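Local structure of anthranilate-CoA ligase (Stigmatella aurantiaca, 4WV3) at residues 215-220 and 239-244; 66-71 and 90-95; 211-216 and 261-266. The protein belongs to the ANL clan of AMP-binding enzymes, with an AMP-binding region followed by a C-terminal domain, and carries the ligand 3UK in its pocket. One frame throughout, in Å; residues are numbered along the deposited sequence.

Contact 1: 215-220 and 239-244. With 3UK (5'-O-[(S)-[(2-aminobenzoyl)oxy](hydroxy)phosphoryl]adenosine), chain C.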
loop_
_atom_site.group_PDB
_atom_site.type_symbol
_atom_site.label_atom_id
_atom_site.label_comp_id
_atom_site.label_asym_id
_atom_site.label_seq_id
_atom_site.Cartn_x
_atom_site.Cartn_y
_atom_site.Cartn_z
ATOM N N LEU A 215 -6.100 -4.690 5.681
ATOM C CA LEU A 215 -7.212 -4.063 4.989
ATOM C C LEU A 215 -6.738 -3.666 3.596
ATOM O O LEU A 215 -7.525 -3.603 2.652
ATOM C CB LEU A 215 -7.714 -2.842 5.760
ATOM C CG LEU A 215 -8.959 -2.158 5.195
ATOM C CD1 LEU A 215 -10.074 -3.172 5.002
ATOM C CD2 LEU A 215 -9.410 -1.026 6.103
ATOM N N ALA A 216 -5.437 -3.408 3.484
ATOM C CA ALA A 216 -4.809 -3.115 2.203
ATOM C C ALA A 216 -4.946 -4.308 1.266
ATOM O O ALA A 216 -4.733 -5.452 1.667
ATOM C CB ALA A 216 -3.344 -2.762 2.400
ATOM N N LYS A 217 -5.304 -4.034 0.018
ATOM C CA LYS A 217 -5.556 -5.089 -0.957
ATOM C C LYS A 217 -4.266 -5.687 -1.508
ATOM O O LYS A 217 -3.176 -5.167 -1.274
ATOM C CB LYS A 217 -6.425 -4.561 -2.097
ATOM C CG LYS A 217 -7.781 -4.046 -1.650
ATOM C CD LYS A 217 -8.576 -5.135 -0.950
ATOM C CE LYS A 217 -9.964 -4.650 -0.575
ATOM N NZ LYS A 217 -10.769 -5.733 0.054
ATOM N N LEU A 218 -4.404 -6.781 -2.249
ATOM C CA LEU A 218 -3.252 -7.522 -2.753
ATOM C C LEU A 218 -2.600 -6.888 -3.985
ATOM O O LEU A 218 -1.503 -7.284 -4.377
ATOM C CB LEU A 218 -3.632 -8.980 -3.027
ATOM C CG LEU A 218 -3.964 -9.807 -1.782
ATOM C CD1 LEU A 218 -4.555 -11.155 -2.161
ATOM C CD2 LEU A 218 -2.727 -9.990 -0.914
ATOM N N PHE A 219 -3.266 -5.912 -4.595
ATOM C CA PHE A 219 -2.644 -5.168 -5.689
ATOM C C PHE A 219 -1.764 -4.048 -5.139
ATOM O O PHE A 219 -0.900 -3.520 -5.838
ATOM C CB PHE A 219 -3.678 -4.635 -6.692
ATOM C CG PHE A 219 -4.753 -3.774 -6.079
ATOM C CD1 PHE A 219 -4.509 -2.443 -5.771
ATOM C CD2 PHE A 219 -6.019 -4.287 -5.847
ATOM C CE1 PHE A 219 -5.500 -1.650 -5.220
ATOM C CE2 PHE A 219 -7.014 -3.497 -5.301
ATOM C CZ PHE A 219 -6.753 -2.177 -4.985
ATOM N N PHE A 220 -1.996 -3.699 -3.879
ATOM C CA PHE A 220 -1.163 -2.744 -3.162
ATOM C C PHE A 220 -0.036 -3.523 -2.493
ATOM O O PHE A 220 -0.294 -4.409 -1.677
ATOM C CB PHE A 220 -2.003 -2.022 -2.106
ATOM C CG PHE A 220 -1.333 -0.819 -1.504
ATOM C CD1 PHE A 220 -0.191 -0.279 -2.071
ATOM C CD2 PHE A 220 -1.850 -0.227 -0.363
ATOM C CE1 PHE A 220 0.421 0.826 -1.512
ATOM C CE2 PHE A 220 -1.244 0.877 0.200
ATOM C CZ PHE A 220 -0.108 1.404 -0.375
ATOM N N VAL A 239 -5.137 -13.613 6.374
ATOM C CA VAL A 239 -6.583 -13.460 6.260
ATOM C C VAL A 239 -6.930 -12.459 5.160
ATOM O O VAL A 239 -6.422 -11.339 5.148
ATOM C CB VAL A 239 -7.203 -12.990 7.592
ATOM C CG1 VAL A 239 -8.710 -12.837 7.455
ATOM C CG2 VAL A 239 -6.856 -13.963 8.711
ATOM N N LEU A 240 -7.796 -12.869 4.237
ATOM C CA LEU A 240 -8.147 -12.036 3.090
ATOM C C LEU A 240 -9.592 -11.538 3.151
ATOM O O LEU A 240 -10.526 -12.327 3.291
ATOM C CB LEU A 240 -7.906 -12.799 1.786
ATOM C CG LEU A 240 -6.505 -13.392 1.615
ATOM C CD1 LEU A 240 -6.395 -14.150 0.302
ATOM C CD2 LEU A 240 -5.441 -12.306 1.702
ATOM N N PHE A 241 -9.760 -10.225 3.039
ATOM C CA PHE A 241 -11.076 -9.599 3.109
ATOM C C PHE A 241 -11.495 -9.061 1.741
ATOM O O PHE A 241 -10.961 -8.054 1.275
ATOM C CB PHE A 241 -11.067 -8.475 4.146
ATOM C CG PHE A 241 -12.377 -7.755 4.278
ATOM C CD1 PHE A 241 -13.434 -8.330 4.966
ATOM C CD2 PHE A 241 -12.548 -6.495 3.725
ATOM C CE1 PHE A 241 -14.640 -7.666 5.091
ATOM C CE2 PHE A 241 -13.752 -5.826 3.848
ATOM C CZ PHE A 241 -14.799 -6.412 4.531
ATOM N N PRO A 242 -12.460 -9.735 1.096
ATOM C CA PRO A 242 -12.893 -9.401 -0.265
ATOM C C PRO A 242 -13.863 -8.224 -0.317
ATOM O O PRO A 242 -14.002 -7.597 -1.368
ATOM C CB PRO A 242 -13.604 -10.676 -0.716
ATOM C CG PRO A 242 -14.167 -11.239 0.542
ATOM C CD PRO A 242 -13.175 -10.909 1.630
ATOM N N GLY A 243 -14.520 -7.931 0.800
ATOM C CA GLY A 243 -15.541 -6.898 0.840
ATOM C C GLY A 243 -15.008 -5.484 0.708
ATOM O O GLY A 243 -13.801 -5.268 0.597
ATOM N N ALA A 244 -15.920 -4.517 0.719
ATOM C CA ALA A 244 -15.549 -3.110 0.627
ATOM C C ALA A 244 -14.827 -2.660 1.891
ATOM O O ALA A 244 -15.276 -2.930 3.005
ATOM C CB ALA A 244 -16.778 -2.252 0.383
HETATM C C10 3UK C . 3.779 7.713 1.186
HETATM C C15 3UK C . 4.065 7.339 3.634
HETATM C C17 3UK C . 4.431 8.716 5.515
HETATM C C21 3UK C . 5.138 8.233 0.809
HETATM C C26 3UK C . 3.611 1.613 0.574
HETATM C C28 3UK C . 4.126 0.712 2.754
HETATM O O01 3UK C . 2.151 3.450 0.003
HETATM C C02 3UK C . 3.095 2.778 -0.349
HETATM O O03 3UK C . 3.496 2.778 -1.713
HETATM P P04 3UK C . 2.907 3.838 -2.744
HETATM O O05 3UK C . 3.508 3.549 -4.155
HETATM O O06 3UK C . 3.283 5.346 -2.342
HETATM C C07 3UK C . 4.446 5.597 -1.537
HETATM C C08 3UK C . 4.313 6.968 -0.939
HETATM O O09 3UK C . 3.292 6.959 0.083
HETATM N N11 3UK C . 3.860 6.882 2.344
HETATM C C12 3UK C . 3.740 5.521 2.363
HETATM N N13 3UK C . 3.869 5.099 3.651
HETATM C C14 3UK C . 4.071 6.206 4.459
HETATM N N16 3UK C . 4.245 8.570 4.177
HETATM N N18 3UK C . 4.446 7.685 6.349
HETATM C C19 3UK C . 4.275 6.435 5.891
HETATM N N20 3UK C . 4.292 5.338 6.792
HETATM O O22 3UK C . 5.026 9.565 0.342
HETATM C C23 3UK C . 5.568 7.361 -0.272
HETATM O O24 3UK C . 6.414 8.088 -1.185
HETATM O O25 3UK C . 1.398 3.683 -2.825
HETATM C C27 3UK C . 3.656 1.770 1.938
HETATM C C29 3UK C . 4.558 -0.522 2.160
HETATM C C30 3UK C . 4.517 -0.679 0.796
HETATM C C31 3UK C . 4.044 0.377 -0.021
HETATM N N32 3UK C . 3.998 0.211 -1.474
#

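Contact 2: 66-71 and 90-95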
loop_
_atom_site.group_PDB
_atom_site.type_symbol
_atom_site.label_atom_id
_atom_site.label_comp_id
_atom_site.label_asym_id
_atom_site.label_seq_id
_atom_site.Cartn_x
_atom_site.Cartn_y
_atom_site.Cartn_z
ATOM N N LEU A 66 -7.183 -9.191 -12.080
ATOM C CA LEU A 66 -8.110 -8.189 -11.568
ATOM C C LEU A 66 -9.281 -8.836 -10.832
ATOM O O LEU A 66 -10.336 -9.082 -11.415
ATOM C CB LEU A 66 -8.625 -7.308 -12.709
ATOM C CG LEU A 66 -9.567 -6.161 -12.337
ATOM C CD1 LEU A 66 -8.890 -5.197 -11.380
ATOM C CD2 LEU A 66 -10.048 -5.440 -13.584
ATOM N N THR A 67 -9.087 -9.113 -9.548
ATOM C CA THR A 67 -10.143 -9.710 -8.737
ATOM C C THR A 67 -10.016 -9.325 -7.267
ATOM O O THR A 67 -9.020 -8.732 -6.853
ATOM C CB THR A 67 -10.172 -11.247 -8.877
ATOM O OG1 THR A 67 -11.212 -11.785 -8.051
ATOM C CG2 THR A 67 -8.839 -11.851 -8.466
ATOM N N LEU A 68 -11.037 -9.665 -6.487
ATOM C CA LEU A 68 -11.081 -9.329 -5.069
ATOM C C LEU A 68 -10.026 -10.094 -4.278
ATOM O O LEU A 68 -9.524 -11.123 -4.734
ATOM C CB LEU A 68 -12.467 -9.644 -4.503
ATOM C CG LEU A 68 -13.666 -9.088 -5.275
ATOM C CD1 LEU A 68 -14.967 -9.636 -4.710
ATOM C CD2 LEU A 68 -13.663 -7.570 -5.245
ATOM N N ASP A 69 -9.689 -9.584 -3.095
ATOM C CA ASP A 69 -8.806 -10.299 -2.179
ATOM C C ASP A 69 -9.488 -11.631 -1.908
ATOM O O ASP A 69 -10.561 -11.680 -1.307
ATOM C CB ASP A 69 -8.563 -9.490 -0.904
ATOM C CG ASP A 69 -7.432 -8.491 -1.052
ATOM O OD1 ASP A 69 -7.131 -8.095 -2.198
ATOM O OD2 ASP A 69 -6.842 -8.105 -0.020
ATOM N N SER A 70 -8.863 -12.710 -2.363
ATOM C CA SER A 70 -9.480 -14.025 -2.296
ATOM C C SER A 70 -8.452 -15.131 -2.488
ATOM O O SER A 70 -7.278 -14.868 -2.751
ATOM C CB SER A 70 -10.610 -14.192 -3.312
ATOM O OG SER A 70 -10.146 -13.934 -4.628
ATOM N N ALA A 71 -8.908 -16.372 -2.356
ATOM C CA ALA A 71 -8.060 -17.531 -2.587
ATOM C C ALA A 71 -7.639 -17.589 -4.050
ATOM O O ALA A 71 -6.513 -17.970 -4.368
ATOM C CB ALA A 71 -8.791 -18.802 -2.196
ATOM N N ILE A 90 -3.922 -5.616 -10.496
ATOM C CA ILE A 90 -4.591 -4.384 -10.898
ATOM C C ILE A 90 -5.568 -3.872 -9.839
ATOM O O ILE A 90 -6.253 -4.654 -9.181
ATOM C CB ILE A 90 -5.327 -4.575 -12.241
ATOM C CG1 ILE A 90 -4.405 -5.261 -13.252
ATOM C CG2 ILE A 90 -5.823 -3.243 -12.787
ATOM C CD1 ILE A 90 -5.051 -5.530 -14.591
ATOM N N ASN A 91 -5.609 -2.551 -9.680
ATOM C CA ASN A 91 -6.542 -1.887 -8.775
ATOM C C ASN A 91 -7.990 -2.263 -9.084
ATOM O O ASN A 91 -8.422 -2.229 -10.237
ATOM C CB ASN A 91 -6.357 -0.369 -8.859
ATOM C CG ASN A 91 -7.103 0.384 -7.768
ATOM O OD1 ASN A 91 -8.199 0.001 -7.360
ATOM N ND2 ASN A 91 -6.505 1.472 -7.297
ATOM N N THR A 92 -8.736 -2.604 -8.039
ATOM C CA THR A 92 -10.102 -3.091 -8.186
ATOM C C THR A 92 -11.118 -1.963 -8.409
ATOM O O THR A 92 -12.159 -2.170 -9.038
ATOM C CB THR A 92 -10.496 -3.997 -6.983
ATOM O OG1 THR A 92 -10.656 -5.348 -7.433
ATOM C CG2 THR A 92 -11.783 -3.534 -6.315
ATOM N N LEU A 93 -10.804 -0.767 -7.919
ATOM C CA LEU A 93 -11.703 0.377 -8.068
ATOM C C LEU A 93 -11.519 1.369 -9.215
ATOM O O LEU A 93 -11.903 2.533 -9.100
ATOM C CB LEU A 93 -11.869 1.121 -6.739
ATOM C CG LEU A 93 -12.638 0.443 -5.601
ATOM C CD1 LEU A 93 -13.758 -0.440 -6.142
ATOM C CD2 LEU A 93 -11.703 -0.339 -4.687
ATOM N N LEU A 94 -10.945 0.910 -10.323
ATOM C CA LEU A 94 -10.771 1.769 -11.491
ATOM C C LEU A 94 -11.862 1.878 -12.552
ATOM O O LEU A 94 -12.855 1.151 -12.520
ATOM C CB LEU A 94 -9.464 1.306 -12.139
ATOM C CG LEU A 94 -8.171 1.511 -11.349
ATOM C CD1 LEU A 94 -6.966 1.116 -12.188
ATOM C CD2 LEU A 94 -8.051 2.948 -10.873
ATOM N N LYS A 95 -11.659 2.798 -13.491
ATOM C CA LYS A 95 -12.585 3.012 -14.597
ATOM C C LYS A 95 -12.146 2.198 -15.811
ATOM O O LYS A 95 -10.969 1.865 -15.938
ATOM C CB LYS A 95 -12.628 4.500 -14.958
ATOM C CG LYS A 95 -13.072 5.402 -13.822
ATOM C CD LYS A 95 -14.511 5.119 -13.427
ATOM C CE LYS A 95 -14.918 5.955 -12.227
ATOM N NZ LYS A 95 -14.712 7.409 -12.473
HETATM O O HOH W 1 -6.556 -7.447 -8.539
#

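Contact 3: 211-216 and 261-266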
loop_
_atom_site.group_PDB
_atom_site.type_symbol
_atom_site.label_atom_id
_atom_site.label_comp_id
_atom_site.label_asym_id
_atom_site.label_seq_id
_atom_site.Cartn_x
_atom_site.Cartn_y
_atom_site.Cartn_z
ATOM N N ARG A 211 -0.486 -14.656 12.451
ATOM C CA ARG A 211 -1.532 -14.669 11.438
ATOM C C ARG A 211 -1.837 -13.236 11.025
ATOM O O ARG A 211 -2.290 -12.432 11.837
ATOM C CB ARG A 211 -2.793 -15.347 11.967
ATOM C CG ARG A 211 -3.982 -15.267 11.024
ATOM C CD ARG A 211 -5.128 -16.124 11.529
ATOM N NE ARG A 211 -4.730 -17.520 11.666
ATOM C CZ ARG A 211 -5.492 -18.468 12.200
ATOM N NH1 ARG A 211 -6.702 -18.171 12.656
ATOM N NH2 ARG A 211 -5.043 -19.713 12.282
ATOM N N THR A 212 -1.578 -12.918 9.761
ATOM C CA THR A 212 -1.712 -11.548 9.281
ATOM C C THR A 212 -3.098 -11.240 8.724
ATOM O O THR A 212 -3.803 -12.127 8.242
ATOM C CB THR A 212 -0.670 -11.226 8.191
ATOM O OG1 THR A 212 -0.821 -12.142 7.099
ATOM C CG2 THR A 212 0.741 -11.330 8.751
ATOM N N PHE A 213 -3.476 -9.970 8.802
ATOM C CA PHE A 213 -4.696 -9.480 8.176
ATOM C C PHE A 213 -4.529 -8.014 7.802
ATOM O O PHE A 213 -4.376 -7.154 8.668
ATOM C CB PHE A 213 -5.904 -9.665 9.097
ATOM C CG PHE A 213 -7.141 -8.953 8.623
ATOM C CD1 PHE A 213 -7.605 -9.126 7.328
ATOM C CD2 PHE A 213 -7.845 -8.118 9.476
ATOM C CE1 PHE A 213 -8.742 -8.470 6.889
ATOM C CE2 PHE A 213 -8.985 -7.462 9.043
ATOM C CZ PHE A 213 -9.434 -7.639 7.749
ATOM N N ALA A 214 -4.550 -7.739 6.503
ATOM C CA ALA A 214 -4.398 -6.379 6.010
ATOM C C ALA A 214 -5.672 -5.900 5.336
ATOM O O ALA A 214 -6.259 -6.611 4.520
ATOM C CB ALA A 214 -3.233 -6.294 5.043
ATOM N N LEU A 215 -6.100 -4.690 5.681
ATOM C CA LEU A 215 -7.212 -4.063 4.989
ATOM C C LEU A 215 -6.738 -3.666 3.596
ATOM O O LEU A 215 -7.525 -3.603 2.652
ATOM C CB LEU A 215 -7.714 -2.842 5.760
ATOM C CG LEU A 215 -8.959 -2.158 5.195
ATOM C CD1 LEU A 215 -10.074 -3.172 5.002
ATOM C CD2 LEU A 215 -9.410 -1.026 6.103
ATOM N N ALA A 216 -5.437 -3.408 3.484
ATOM C CA ALA A 216 -4.809 -3.115 2.203
ATOM C C ALA A 216 -4.946 -4.308 1.266
ATOM O O ALA A 216 -4.733 -5.452 1.667
ATOM C CB ALA A 216 -3.344 -2.762 2.400
ATOM N N THR A 261 -3.095 -12.073 14.344
ATOM C CA THR A 261 -2.217 -11.510 15.363
ATOM C C THR A 261 -1.585 -10.205 14.892
ATOM O O THR A 261 -1.117 -9.403 15.700
ATOM C CB THR A 261 -1.109 -12.500 15.763
ATOM O OG1 THR A 261 -0.353 -12.870 14.605
ATOM C CG2 THR A 261 -1.716 -13.749 16.385
ATOM N N ILE A 262 -1.578 -10.002 13.578
ATOM C CA ILE A 262 -1.017 -8.796 12.982
ATOM C C ILE A 262 -2.064 -8.112 12.108
ATOM O O ILE A 262 -2.727 -8.761 11.299
ATOM C CB ILE A 262 0.222 -9.117 12.121
ATOM C CG1 ILE A 262 1.202 -10.007 12.892
ATOM C CG2 ILE A 262 0.902 -7.835 11.662
ATOM C CD1 ILE A 262 1.787 -9.354 14.125
ATOM N N PHE A 263 -2.211 -6.802 12.272
ATOM C CA PHE A 263 -3.204 -6.050 11.513
ATOM C C PHE A 263 -2.583 -4.869 10.771
ATOM O O PHE A 263 -1.935 -4.016 11.376
ATOM C CB PHE A 263 -4.329 -5.569 12.434
ATOM C CG PHE A 263 -5.406 -4.797 11.724
ATOM C CD1 PHE A 263 -6.109 -5.368 10.676
ATOM C CD2 PHE A 263 -5.727 -3.507 12.116
ATOM C CE1 PHE A 263 -7.104 -4.662 10.024
ATOM C CE2 PHE A 263 -6.723 -2.798 11.470
ATOM C CZ PHE A 263 -7.411 -3.377 10.422
ATOM N N TYR A 264 -2.787 -4.827 9.458
ATOM C CA TYR A 264 -2.280 -3.735 8.634
ATOM C C TYR A 264 -3.422 -2.819 8.207
ATOM O O TYR A 264 -4.512 -3.288 7.870
ATOM C CB TYR A 264 -1.585 -4.270 7.380
ATOM C CG TYR A 264 -0.454 -5.244 7.626
ATOM C CD1 TYR A 264 -0.710 -6.574 7.937
ATOM C CD2 TYR A 264 0.870 -4.842 7.511
ATOM C CE1 TYR A 264 0.320 -7.468 8.152
ATOM C CE2 TYR A 264 1.908 -5.729 7.723
ATOM C CZ TYR A 264 1.627 -7.041 8.042
ATOM O OH TYR A 264 2.658 -7.929 8.252
ATOM N N ASN A 265 -3.164 -1.516 8.210
ATOM C CA ASN A 265 -4.152 -0.537 7.772
ATOM C C ASN A 265 -3.504 0.821 7.519
ATOM O O ASN A 265 -2.310 1.002 7.752
ATOM C CB ASN A 265 -5.274 -0.404 8.808
ATOM C CG ASN A 265 -6.571 0.103 8.203
ATOM O OD1 ASN A 265 -6.576 0.694 7.123
ATOM N ND2 ASN A 265 -7.678 -0.123 8.900
ATOM N N ALA A 266 -4.299 1.766 7.030
ATOM C CA ALA A 266 -3.847 3.135 6.828
ATOM C C ALA A 266 -4.445 4.006 7.926
ATOM O O ALA A 266 -5.463 3.639 8.511
ATOM C CB ALA A 266 -4.276 3.632 5.452
#

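Contact 1: 215-220 and 239-244
This loop-to-loop contact lies at the C-terminal ends of two neighbouring parallel strands, 211-214 and 237-239, which helix 221-234 joins in a beta-alpha-beta crossover of the AMP-binding region. Lys-217 is the polar link. Its CG stands beside the backbone N, the chain bends at chi2 (-59°) and then runs extended, so that NZ reaches the backbone of 241-243. There NZ donates to Gly-243 O at 3.1 Å, nearly along the C=O axis (161°), and passes obliquely by the Phe-241 ring, 4.1 Å from CD2. Two apolar meetings lie beside it: Leu-218 CD1 touches Leu-240 CD2 at 4.1 Å, the two side chains crossing at about a right angle, and Leu-215 CD1 comes obliquely to Phe-241 CD2 at 4.3 Å. The Phe-241 ring is covered on one face by Gly-243 N, 3.7 Å above its centre. Farther along, Phe-219 takes Lys-217 CB over one face near the rim. Phe-220, at the N-cap of helix 221-234, belongs to the ligand pocket; with CG anti to the backbone N (chi1 -168°), its ring turns an edge to the ligand, CZ lying 3.1 Å from 3UK O01.

Contact 2: 66-71 and 90-95
A beta-alpha-beta crossover of the five-stranded parallel sheet underlies this contact: strand 62-66, helix 71-83 and edge strand 86-89 follow one another, and the loops leaving the two adjacent strands at their C-terminal ends meet here. Leu-66, the last residue of its strand, does most of the touching. Its CG is anti to the backbone N (chi1 -178°), and CD1 is carried across to the other loop, where it meets the branched start of Ile-90, 3.7 Å from CB and 3.9 Å from CG2. The same methyl also abuts the backbone of Ile-90 and Asn-91 and reaches Thr-92 CA at 4.0 Å. Tyr-99 of helix 96-105 packs against both Leu-66 and Ile-90, and its hydroxyl bonds to Asn-91 O. Where the strands part, a water takes over the bridging: it accepts from Thr-67 N at 3.2 Å and donates to Ile-90 O at 2.9 Å, so the two main chains remain connected just past the end of regular pairing. Each loop also has a short polar link of its own. Asn-91 OD1 accepts from Leu-93 N at 2.8 Å, in the plane of its carbonyl, which closes an Asx turn around Thr-92. Ser-70, at the N-cap of helix 71-83, turns its OG back to Leu-68 O at 2.9 Å, above the carbonyl plane. Parallel strands that splay into loops at their C-terminal ends, each loop leading into a helix, are typical of a Rossmann-like alpha/beta fold.

Contact 3: 211-216 and 261-266
Strands 211-214 and 262-265 are adjacent parallel strands of the large mixed sheet in the AMP-binding region, running 17° apart with axes 4.6 Å from each other. Their backbone hydrogen bonds alternate in the usual parallel ladder: Phe-213 N donates to Ile-262 O at 2.9 Å, Tyr-264 N to Phe-213 O, and Leu-215 N to Tyr-264 O, the last almost straight (173° at the hydrogen). At the start of the ladder Arg-211 O accepts from both Thr-261 N and Ile-262 N. There Arg-211 N also donates to Thr-261 OG1 at 2.8 Å, a hydroxyl shared with Asp-210; the Arg-211 guanidinium leads away to Ser-237 and the carbonyl of Phe-258.

The apolar contacts divide between the two faces of the sheet. On the face of Phe-213 and Phe-263, packed toward helix 248-258, the two side chains lie side by side and point the same way; their ring planes meet obliquely at 32°, with CD2 of Phe-213 3.5 Å from CD1 of Phe-263. On the other face, toward helix 221-234, Ala-214 CB sits against Tyr-264 CB at 3.5 Å. Thr-212 CG2 meets the edge of the Tyr-264 ring, while its OG1 bonds to Asn-227. Just beyond the strand, Leu-215 lies alongside Asn-265, its CD2 3.4 Å from ND2 and 3.5 Å from OD1 of that amide.

How the contacts relate
Contact 1 is the hub of the three, its centre about 9 Å from that of each of the others, whereas the centres of contacts 2 and 3 are about 18 Å apart. It shares Leu-215 and Ala-216 with contact 3, and Val-239 N probably bonds to Thr-212 O (2.7 Å), making 211-214 the central strand of a trio. Between the two sheets, Asp-69 OD1 probably accepts from Leu-218 N at 3.0 Å, and Phe-219 packs on Thr-92. Phe-220 of contact 1 touches 3UK directly; the side chains of Tyr-264 and Asn-91 remain about 8 and 9 Å from it, nearest atoms.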